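Local atomic coordinates of aminotransferase class-III (PDB entry 6K8H), a protein that belongs to the class-III aminotransferases of the pyridoxal-phosphate-dependent superfamily and is also called an omega-transaminase, with two like subunits in its assembly. Residues D21-A26 against P43-A48. Numbering follows the deposited sequence.
Sequences DLFERA and PYPPYA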
loop_
_atom_site.group_PDB
_atom_site.type_symbol
_atom_site.label_atom_id
_atom_site.label_comp_id
_atom_site.label_asym_id
_atom_site.label_seq_id
_atom_site.Cartn_x
_atom_site.Cartn_y
_atom_site.Cartn_z
ATOM N N ASP B 21 17.244 -24.540 1.844
ATOM C CA ASP B 21 18.336 -23.630 2.195
ATOM C C ASP B 21 17.838 -22.196 2.290
ATOM O O ASP B 21 18.193 -21.450 3.218
ATOM C CB ASP B 21 19.447 -23.706 1.146
ATOM C CG ASP B 21 20.222 -25.022 1.175
ATOM O OD1 ASP B 21 20.042 -25.836 2.106
ATOM O OD2 ASP B 21 21.028 -25.229 0.241
ATOM N N LEU B 22 17.033 -21.787 1.309
ATOM C CA LEU B 22 16.464 -20.450 1.324
ATOM C C LEU B 22 15.607 -20.240 2.558
ATOM O O LEU B 22 15.674 -19.183 3.180
ATOM C CB LEU B 22 15.652 -20.202 0.051
ATOM C CG LEU B 22 16.498 -20.028 -1.209
ATOM C CD1 LEU B 22 15.638 -20.179 -2.454
ATOM C CD2 LEU B 22 17.196 -18.690 -1.173
ATOM N N PHE B 23 14.785 -21.229 2.925
ATOM C CA PHE B 23 13.953 -21.091 4.120
ATOM C C PHE B 23 14.802 -20.941 5.373
ATOM O O PHE B 23 14.453 -20.177 6.284
ATOM C CB PHE B 23 13.035 -22.302 4.258
ATOM C CG PHE B 23 12.113 -22.240 5.442
ATOM C CD1 PHE B 23 11.091 -21.294 5.499
ATOM C CD2 PHE B 23 12.237 -23.153 6.481
ATOM C CE1 PHE B 23 10.228 -21.247 6.581
ATOM C CE2 PHE B 23 11.379 -23.113 7.562
ATOM C CZ PHE B 23 10.371 -22.158 7.615
ATOM N N GLU B 24 15.900 -21.698 5.453
ATOM C CA GLU B 24 16.787 -21.582 6.606
ATOM C C GLU B 24 17.372 -20.183 6.718
ATOM O O GLU B 24 17.493 -19.641 7.825
ATOM C CB GLU B 24 17.907 -22.617 6.516
ATOM C CG GLU B 24 18.827 -22.584 7.713
ATOM C CD GLU B 24 19.917 -23.630 7.634
ATOM O OE1 GLU B 24 20.454 -23.870 6.524
ATOM O OE2 GLU B 24 20.234 -24.224 8.687
ATOM N N ARG B 25 17.765 -19.593 5.586
ATOM C CA ARG B 25 18.198 -18.194 5.591
ATOM C C ARG B 25 17.048 -17.263 5.980
ATOM O O ARG B 25 17.204 -16.356 6.809
ATOM C CB ARG B 25 18.736 -17.808 4.211
ATOM C CG ARG B 25 20.145 -18.237 3.907
ATOM C CD ARG B 25 20.471 -17.927 2.448
ATOM N NE ARG B 25 20.420 -16.486 2.186
ATOM C CZ ARG B 25 20.422 -15.944 0.972
ATOM N NH1 ARG B 25 20.463 -16.710 -0.110
ATOM N NH2 ARG B 25 20.382 -14.632 0.837
ATOM N N ALA B 26 15.876 -17.482 5.384
ATOM C CA ALA B 26 14.757 -16.565 5.554
ATOM C C ALA B 26 14.330 -16.470 7.009
ATOM O O ALA B 26 14.040 -15.376 7.510
ATOM C CB ALA B 26 13.586 -17.010 4.679
ATOM N N PRO B 43 6.083 -27.751 5.467
ATOM C CA PRO B 43 6.966 -27.104 6.453
ATOM C C PRO B 43 7.592 -25.796 5.952
ATOM O O PRO B 43 7.930 -24.926 6.749
ATOM C CB PRO B 43 8.066 -28.150 6.701
ATOM C CG PRO B 43 7.680 -29.361 5.967
ATOM C CD PRO B 43 6.646 -29.009 4.954
ATOM N N TYR B 44 7.779 -25.679 4.642
ATOM C CA TYR B 44 8.292 -24.460 4.033
ATOM C C TYR B 44 7.795 -24.410 2.608
ATOM O O TYR B 44 7.531 -25.464 2.008
ATOM C CB TYR B 44 9.824 -24.394 4.064
ATOM C CG TYR B 44 10.513 -25.589 3.470
ATOM C CD1 TYR B 44 10.753 -25.675 2.098
ATOM C CD2 TYR B 44 10.947 -26.630 4.279
ATOM C CE1 TYR B 44 11.406 -26.780 1.560
ATOM C CE2 TYR B 44 11.589 -27.737 3.746
ATOM C CZ TYR B 44 11.822 -27.804 2.395
ATOM O OH TYR B 44 12.476 -28.897 1.874
ATOM N N PRO B 45 7.631 -23.225 2.030
ATOM C CA PRO B 45 7.078 -23.132 0.684
ATOM C C PRO B 45 8.160 -23.330 -0.364
ATOM O O PRO B 45 9.358 -23.231 -0.061
ATOM C CB PRO B 45 6.505 -21.708 0.640
ATOM C CG PRO B 45 7.411 -20.933 1.554
ATOM C CD PRO B 45 7.854 -21.891 2.633
ATOM N N PRO B 46 7.786 -23.599 -1.611
ATOM C CA PRO B 46 8.772 -23.536 -2.691
ATOM C C PRO B 46 9.103 -22.078 -2.989
ATOM O O PRO B 46 8.308 -21.175 -2.721
ATOM C CB PRO B 46 8.039 -24.208 -3.852
ATOM C CG PRO B 46 6.598 -23.759 -3.633
ATOM C CD PRO B 46 6.416 -23.764 -2.128
ATOM N N TYR B 47 10.278 -21.847 -3.576
ATOM C CA TYR B 47 10.728 -20.497 -3.911
ATOM C C TYR B 47 10.733 -20.321 -5.421
ATOM O O TYR B 47 11.229 -21.185 -6.146
ATOM C CB TYR B 47 12.123 -20.217 -3.332
ATOM C CG TYR B 47 12.052 -19.823 -1.872
ATOM C CD1 TYR B 47 11.731 -20.764 -0.898
ATOM C CD2 TYR B 47 12.239 -18.504 -1.476
ATOM C CE1 TYR B 47 11.620 -20.409 0.444
ATOM C CE2 TYR B 47 12.143 -18.143 -0.147
ATOM C CZ TYR B 47 11.832 -19.093 0.807
ATOM O OH TYR B 47 11.725 -18.715 2.131
ATOM N N ALA B 48 10.154 -19.219 -5.889
ATOM C CA ALA B 48 10.122 -18.923 -7.315
ATOM C C ALA B 48 11.479 -18.402 -7.752
ATOM O O ALA B 48 12.077 -17.547 -7.084
ATOM C CB ALA B 48 9.037 -17.893 -7.633
#
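Leu22 and Phe23 of the N-terminal helix 18-29 pack on Tyr47 and Tyr44 of the proline-rich loop that leads into strand 48-52, setting the first helix of this class-III aminotransferase against the approach to the four-stranded sheet that begins with that strand. No hydrogen bond joins the two segments; two CH-pi contacts carry them. Leu22 CB stands over the centre of the Tyr47 ring, 3.8 Å from the centroid and almost on the ring normal. Leu22 CD1 reaches back to Tyr47 CB at 3.6 Å. In the second, the roles are exchanged: Tyr44 CB lies over one face of the Phe23 ring, nearest CG at 3.4 Å. Phe23 CG is anti to the backbone N (chi1 -179°) and meets Tyr44 CB there. The Tyr44 ring lies near parallel to the Phe23 ring but slid so far aside that the two barely overlap, centroids 5.8 Å apart, and its hydroxyl is hydrogen-bonded to Tyr12 O. Farther out, the Tyr47 backbone is hydrogen-bonded to that of Ala59, and the second subunit closes in: its Pro100 packs on Tyr47, and its Glu102 and Glu109 form salt bridges with Arg25. At the outer end of the Tyr47 side chain, OH lies near the plane of the Phe23 ring, at its edge, and touches Ala26 CB at 3.6 Å.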